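PDB 4MOZ: fructose-bisphosphate aldolase from Slackia heliotrinireducens, which belongs to the DeoC/LacD family of aldolases and folds as a closed parallel beta-alpha (TIM) barrel of eight strands. Local coordinates for residues C[106-109]-C[110-113]; C[219-222]-C[223-226]; C[270-273]-C[274-278]. One frame throughout, in Å; residues are numbered along the deposited sequence.

The three contacts are local and follow three different strands of the eight-stranded barrel: contact 1 comes after strand 99-102, contact 2 after strand 208-210 and contact 3 directly after strand 266-269. Contacts 1 and 3 come closest, about 8 Å between nearest atoms, and do not touch; the loop residue H48 is touched from both, by N108 of contact 1 and R271 of contact 3, and its neighbours E47 and D52 bond K106 and R271 respectively. Contact 2 stands apart, with nearest atoms about 15 Å from contact 3 and about 21 Å from contact 1. Contact 1 meets a second subunit and contact 2 reaches weakly to a third, whereas contact 3 stays within its own chain.

Contact 1: C[106-109]-C[110-113]; sequences KTNL and VKTA
K111 folds its side chain back over the backbone carbonyl of N108, with CD, CE and NZ all lying near the oxygen. The ammonium nitrogen NZ donates to N108 O at 2.9 Å and approaches almost in line with the carbonyl (C=O...N 161°); the bend at chi2 (-60°) turns the chain back to reach it. K106 curls forward to the next residue, its NZ bonding T107 O at 3.1 Å from above the carbonyl plane. This irregular loop follows strand 99-102 of the TIM barrel, and several waters bridge its polar atoms. One water accepts from K106 NZ (2.8 Å) and lies 2.8 Å from V110 O, with T107 O also near it; a second water donates to V110 O. A neighbouring water accepts from V110 N, its oxygen 2.7 Å from that nitrogen, and donates to T107 OG1. That hydroxyl also accepts a weak bond from L109 N, 3.4 Å from OG1, as in an ST turn, and is hydrogen-bonded to E152 of the second subunit, where L109 and V110 pack on G148.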
loop_
_atom_site.group_PDB
_atom_site.type_symbol
_atom_site.label_atom_id
_atom_site.label_comp_id
_atom_site.label_asym_id
_atom_site.label_seq_id
_atom_site.Cartn_x
_atom_site.Cartn_y
_atom_site.Cartn_z
ATOM N N LYS C 106 -18.157 0.505 -8.309
ATOM C CA LYS C 106 -18.227 1.758 -7.561
ATOM C C LYS C 106 -19.650 2.293 -7.655
ATOM O O LYS C 106 -20.425 1.832 -8.497
ATOM C CB LYS C 106 -17.228 2.782 -8.113
ATOM C CG LYS C 106 -17.547 3.298 -9.508
ATOM C CD LYS C 106 -16.820 4.606 -9.786
ATOM C CE LYS C 106 -17.316 5.262 -11.065
ATOM N NZ LYS C 106 -18.638 5.926 -10.887
ATOM N N THR C 107 -20.002 3.249 -6.798
ATOM C CA THR C 107 -21.297 3.930 -6.922
ATOM C C THR C 107 -21.151 5.173 -7.801
ATOM O O THR C 107 -20.032 5.598 -8.101
ATOM C CB THR C 107 -21.910 4.315 -5.555
ATOM O OG1 THR C 107 -21.239 5.466 -5.020
ATOM C CG2 THR C 107 -21.834 3.147 -4.567
ATOM N N ASN C 108 -22.282 5.738 -8.218
ATOM C CA ASN C 108 -22.299 6.958 -9.022
ATOM C C ASN C 108 -22.560 8.215 -8.187
ATOM O O ASN C 108 -22.969 9.246 -8.724
ATOM C CB ASN C 108 -23.330 6.846 -10.158
ATOM C CG ASN C 108 -24.758 6.675 -9.652
ATOM O OD1 ASN C 108 -24.991 6.256 -8.516
ATOM N ND2 ASN C 108 -25.726 6.983 -10.509
ATOM N N LEU C 109 -22.329 8.125 -6.879
ATOM C CA LEU C 109 -22.579 9.254 -5.975
ATOM C C LEU C 109 -21.566 10.381 -6.153
ATOM O O LEU C 109 -21.928 11.557 -6.118
ATOM C CB LEU C 109 -22.631 8.793 -4.516
ATOM C CG LEU C 109 -23.866 7.976 -4.112
ATOM C CD1 LEU C 109 -23.609 7.202 -2.828
ATOM C CD2 LEU C 109 -25.099 8.858 -3.970
ATOM N N VAL C 110 -20.301 10.019 -6.345
ATOM C CA VAL C 110 -19.263 11.005 -6.585
ATOM C C VAL C 110 -19.203 11.237 -8.087
ATOM O O VAL C 110 -18.855 10.331 -8.844
ATOM C CB VAL C 110 -17.881 10.544 -6.046
ATOM C CG1 VAL C 110 -16.795 11.565 -6.379
ATOM C CG2 VAL C 110 -17.937 10.304 -4.545
ATOM N N LYS C 111 -19.561 12.442 -8.518
ATOM C CA LYS C 111 -19.519 12.789 -9.938
ATOM C C LYS C 111 -18.106 13.180 -10.355
ATOM O O LYS C 111 -17.312 13.615 -9.526
ATOM C CB LYS C 111 -20.501 13.924 -10.263
ATOM C CG LYS C 111 -21.922 13.716 -9.749
ATOM C CD LYS C 111 -22.575 12.467 -10.325
ATOM C CE LYS C 111 -23.981 12.286 -9.770
ATOM N NZ LYS C 111 -24.617 11.037 -10.271
ATOM N N THR C 112 -17.810 13.018 -11.642
ATOM C CA THR C 112 -16.517 13.369 -12.232
ATOM C C THR C 112 -16.053 14.779 -11.868
ATOM O O THR C 112 -14.884 14.983 -11.528
ATOM C CB THR C 112 -16.564 13.210 -13.766
ATOM O OG1 THR C 112 -16.867 11.845 -14.077
ATOM C CG2 THR C 112 -15.225 13.600 -14.424
ATOM N N ALA C 113 -16.976 15.739 -11.933
ATOM C CA ALA C 113 -16.696 17.138 -11.582
ATOM C C ALA C 113 -16.124 17.301 -10.168
ATOM O O ALA C 113 -15.339 18.218 -9.915
ATOM C CB ALA C 113 -17.948 17.992 -11.760
HETATM O O HOH W 1 -17.961 7.651 -8.813
HETATM O O HOH W 2 -20.201 8.810 -10.903
HETATM O O HOH W 3 -19.330 7.493 -5.933
HETATM O O HOH W 4 -20.493 14.351 -6.743
#

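Contact 2: C[219-222]-C[223-226]; sequences DKTS and AENL
T221 and E224 exchange hydrogen bonds between side chain and backbone in both directions. The hydroxyl OG1 of T221 accepts from E224 N at 3.2 Å; with chi1 at 70°, it sits between the residue's own backbone N and carbonyl carbon, facing into the first turn of the helix. In return, T221 N donates to the E224 carboxylate, its N lying 3.0 Å from OE1. This second bond is nearly straight at the hydrogen (166°), but it meets OE1 on the anti side and from well out of the carboxylate plane. Extension of the E224 chain beyond CG carries OE1 back to T221 N.

The backbone bonds are those of a helix starting up: N225 N to T221 O at 2.9 Å and L226 N to S222 O at 3.0 Å.

Van der Waals contacts of the aliphatic chains with polar oxygens lie alongside. E224 CG rests 3.4 Å from T221 OG1, and the extended aliphatic chain of K220 crosses N225 at an angle, its CD 3.6 Å from OD1. K220 NZ makes no ion pair with E224, the charged atoms NZ and OE1 being 6.6 Å apart; it reaches weakly to Y54 of the third subunit instead.

Bonds to the preceding loop come from S222 OG, which pairs with P214 O, and from N225 ND2, which pairs with V215 O and T217 OG1. Together, T221 at the N-cap and E224 three residues on form a capping box, closing the start of helix 222-232 after strand 208-210 of the barrel.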
loop_
_atom_site.group_PDB
_atom_site.type_symbol
_atom_site.label_atom_id
_atom_site.label_comp_id
_atom_site.label_asym_id
_atom_site.label_seq_id
_atom_site.Cartn_x
_atom_site.Cartn_y
_atom_site.Cartn_z
ATOM N N ASP C 219 -18.252 11.952 -41.792
ATOM C CA ASP C 219 -17.697 10.934 -42.672
ATOM C C ASP C 219 -18.362 9.559 -42.516
ATOM O O ASP C 219 -18.630 8.877 -43.513
ATOM C CB ASP C 219 -16.187 10.823 -42.425
ATOM C CG ASP C 219 -15.432 10.287 -43.630
ATOM O OD1 ASP C 219 -15.649 10.792 -44.753
ATOM O OD2 ASP C 219 -14.607 9.368 -43.450
ATOM N N LYS C 220 -18.628 9.158 -41.272
ATOM C CA LYS C 220 -19.033 7.781 -40.971
ATOM C C LYS C 220 -20.201 7.663 -39.991
ATOM O O LYS C 220 -20.404 8.533 -39.144
ATOM C CB LYS C 220 -17.842 6.999 -40.415
ATOM C CG LYS C 220 -16.707 6.781 -41.403
ATOM C CD LYS C 220 -15.602 5.949 -40.774
ATOM C CE LYS C 220 -14.590 5.502 -41.815
ATOM N NZ LYS C 220 -13.608 4.543 -41.238
ATOM N N THR C 221 -20.958 6.573 -40.111
ATOM C CA THR C 221 -21.994 6.240 -39.135
ATOM C C THR C 221 -21.337 5.689 -37.869
ATOM O O THR C 221 -20.147 5.348 -37.875
ATOM C CB THR C 221 -22.992 5.184 -39.662
ATOM O OG1 THR C 221 -22.340 3.914 -39.772
ATOM C CG2 THR C 221 -23.573 5.587 -41.019
ATOM N N SER C 222 -22.117 5.592 -36.795
ATOM C CA SER C 222 -21.636 5.017 -35.547
ATOM C C SER C 222 -20.979 3.655 -35.772
ATOM O O SER C 222 -19.854 3.424 -35.326
ATOM C CB SER C 222 -22.774 4.885 -34.540
ATOM O OG SER C 222 -22.316 4.223 -33.372
ATOM N N ALA C 223 -21.687 2.773 -36.479
ATOM C CA ALA C 223 -21.227 1.408 -36.725
ATOM C C ALA C 223 -19.985 1.364 -37.610
ATOM O O ALA C 223 -19.138 0.487 -37.447
ATOM C CB ALA C 223 -22.345 0.567 -37.325
ATOM N N GLU C 224 -19.880 2.309 -38.539
ATOM C CA GLU C 224 -18.696 2.415 -39.391
ATOM C C GLU C 224 -17.468 2.854 -38.590
ATOM O O GLU C 224 -16.369 2.341 -38.806
ATOM C CB GLU C 224 -18.953 3.359 -40.566
ATOM C CG GLU C 224 -19.824 2.745 -41.653
ATOM C CD GLU C 224 -20.202 3.728 -42.745
ATOM O OE1 GLU C 224 -20.080 4.956 -42.532
ATOM O OE2 GLU C 224 -20.633 3.264 -43.824
ATOM N N ASN C 225 -17.676 3.791 -37.664
ATOM C CA ASN C 225 -16.637 4.225 -36.728
ATOM C C ASN C 225 -16.172 3.103 -35.794
ATOM O O ASN C 225 -14.984 2.996 -35.486
ATOM C CB ASN C 225 -17.112 5.439 -35.921
ATOM C CG ASN C 225 -16.911 6.753 -36.663
ATOM O OD1 ASN C 225 -15.924 6.930 -37.375
ATOM N ND2 ASN C 225 -17.841 7.688 -36.483
ATOM N N LEU C 226 -17.117 2.265 -35.367
ATOM C CA LEU C 226 -16.828 1.112 -34.512
ATOM C C LEU C 226 -15.913 0.076 -35.174
ATOM O O LEU C 226 -15.158 -0.615 -34.485
ATOM C CB LEU C 226 -18.130 0.442 -34.053
ATOM C CG LEU C 226 -18.034 -0.665 -32.994
ATOM C CD1 LEU C 226 -17.487 -0.133 -31.674
ATOM C CD2 LEU C 226 -19.383 -1.336 -32.778
#

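Contact 3: C[270-273]-C[274-278]; sequences GRNI and HQRSL
R276 holds N272 through NE and NH1, each donating to a different oxygen. NE donates to the backbone oxygen N272 O at 2.7 Å, close to the guanidinium plane and almost in line with the carbonyl (169°). NH1 bonds the amide oxygen N272 OD1 at 3.0 Å, a less regular meeting in which the donor stands above the amide plane. N272 holds CG anti to its backbone N (chi1 -157°), which brings OD1 alongside the arginine. The remaining nitrogen, NH2, forms a salt bridge with E280, so all three nitrogens of the guanidinium have a partner, which should restrict its rotation.

The backbone of the short helix supplies the next layer. G270 O, at the N-cap, accepts from both I273 N and H274 N, and Q275 N donates to R271 O at 3.0 Å. R276 N then bonds I273 O at 3.2 Å as the helix gives way to loop.

The H274 ring folds back against this turn, bringing one face under R271 CA, a CH-pi contact with CA 3.5 Å from the ring centroid. Its ND1 is bonded to D62, and F53 stacks with the ring. R271 and Q275 run side by side, with R271 CB 3.5 Å from Q275 NE2; their polar ends both go to D52, the arginine by a salt bridge and the amide by a bond to the backbone oxygen.

Helix 271-274 directly follows strand 266-269, the last of the barrel. I273 packs between strand 37-41, helix 66-74 and helix 278-294, while H274 lies on L68 of helix 66-74.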
loop_
_atom_site.group_PDB
_atom_site.type_symbol
_atom_site.label_atom_id
_atom_site.label_comp_id
_atom_site.label_asym_id
_atom_site.label_seq_id
_atom_site.Cartn_x
_atom_site.Cartn_y
_atom_site.Cartn_z
ATOM N N GLY C 270 -27.916 -4.552 -20.247
ATOM C CA GLY C 270 -28.293 -4.551 -18.844
ATOM C C GLY C 270 -29.728 -4.121 -18.639
ATOM O O GLY C 270 -30.650 -4.923 -18.792
ATOM N N ARG C 271 -29.915 -2.843 -18.314
ATOM C CA ARG C 271 -31.226 -2.334 -17.905
ATOM C C ARG C 271 -32.313 -2.442 -18.967
ATOM O O ARG C 271 -33.490 -2.579 -18.632
ATOM C CB ARG C 271 -31.126 -0.906 -17.353
ATOM C CG ARG C 271 -30.674 0.138 -18.354
ATOM C CD ARG C 271 -30.165 1.366 -17.627
ATOM N NE ARG C 271 -29.369 2.216 -18.504
ATOM C CZ ARG C 271 -28.625 3.240 -18.093
ATOM N NH1 ARG C 271 -27.937 3.949 -18.978
ATOM N NH2 ARG C 271 -28.563 3.556 -16.802
ATOM N N ASN C 272 -31.927 -2.402 -20.241
ATOM C CA ASN C 272 -32.894 -2.563 -21.320
ATOM C C ASN C 272 -33.633 -3.897 -21.211
ATOM O O ASN C 272 -34.802 -3.999 -21.580
ATOM C CB ASN C 272 -32.233 -2.420 -22.690
ATOM C CG ASN C 272 -33.221 -2.015 -23.775
ATOM O OD1 ASN C 272 -34.352 -1.613 -23.491
ATOM N ND2 ASN C 272 -32.797 -2.114 -25.025
ATOM N N ILE C 273 -32.949 -4.907 -20.684
ATOM C CA ILE C 273 -33.580 -6.189 -20.405
ATOM C C ILE C 273 -34.346 -6.161 -19.077
ATOM O O ILE C 273 -35.570 -6.341 -19.059
ATOM C CB ILE C 273 -32.557 -7.346 -20.391
ATOM C CG1 ILE C 273 -31.974 -7.569 -21.790
ATOM C CG2 ILE C 273 -33.207 -8.618 -19.871
ATOM C CD1 ILE C 273 -30.711 -8.417 -21.807
ATOM N N HIS C 274 -33.633 -5.919 -17.974
ATOM C CA HIS C 274 -34.204 -6.159 -16.650
ATOM C C HIS C 274 -35.256 -5.189 -16.179
ATOM O O HIS C 274 -36.023 -5.524 -15.286
ATOM C CB HIS C 274 -33.127 -6.400 -15.582
ATOM C CG HIS C 274 -32.224 -5.213 -15.318
ATOM N ND1 HIS C 274 -32.667 -4.067 -14.757
ATOM C CD2 HIS C 274 -30.853 -5.046 -15.522
ATOM C CE1 HIS C 274 -31.642 -3.206 -14.631
ATOM N NE2 HIS C 274 -30.531 -3.807 -15.101
ATOM N N GLN C 275 -35.333 -4.004 -16.786
ATOM C CA GLN C 275 -36.405 -3.043 -16.453
ATOM C C GLN C 275 -37.795 -3.460 -16.962
ATOM O O GLN C 275 -38.808 -2.863 -16.583
ATOM C CB GLN C 275 -36.057 -1.634 -16.930
ATOM C CG GLN C 275 -34.916 -1.007 -16.145
ATOM C CD GLN C 275 -34.529 0.374 -16.633
ATOM O OE1 GLN C 275 -34.996 0.840 -17.671
ATOM N NE2 GLN C 275 -33.664 1.036 -15.879
ATOM N N ARG C 276 -37.835 -4.486 -17.808
ATOM C CA ARG C 276 -39.085 -5.015 -18.346
ATOM C C ARG C 276 -39.622 -6.126 -17.451
ATOM O O ARG C 276 -38.886 -6.680 -16.632
ATOM C CB ARG C 276 -38.865 -5.550 -19.765
ATOM C CG ARG C 276 -38.454 -4.489 -20.770
ATOM C CD ARG C 276 -37.956 -5.117 -22.060
ATOM N NE ARG C 276 -37.221 -4.152 -22.872
ATOM C CZ ARG C 276 -37.756 -3.383 -23.818
ATOM N NH1 ARG C 276 -36.988 -2.539 -24.487
ATOM N NH2 ARG C 276 -39.051 -3.453 -24.099
ATOM N N SER C 277 -40.903 -6.449 -17.615
ATOM C CA SER C 277 -41.518 -7.580 -16.920
ATOM C C SER C 277 -40.809 -8.867 -17.318
ATOM O O SER C 277 -40.214 -8.939 -18.393
ATOM C CB SER C 277 -43.005 -7.679 -17.269
ATOM O OG SER C 277 -43.184 -8.030 -18.633
ATOM N N LEU C 278 -40.882 -9.878 -16.457
ATOM C CA LEU C 278 -40.174 -11.142 -16.677
ATOM C C LEU C 278 -40.395 -11.712 -18.084
ATOM O O LEU C 278 -39.430 -12.037 -18.778
ATOM C CB LEU C 278 -40.527 -12.169 -15.586
ATOM C CG LEU C 278 -39.867 -13.557 -15.628
ATOM C CD1 LEU C 278 -38.344 -13.474 -15.614
ATOM C CD2 LEU C 278 -40.368 -14.432 -14.485
#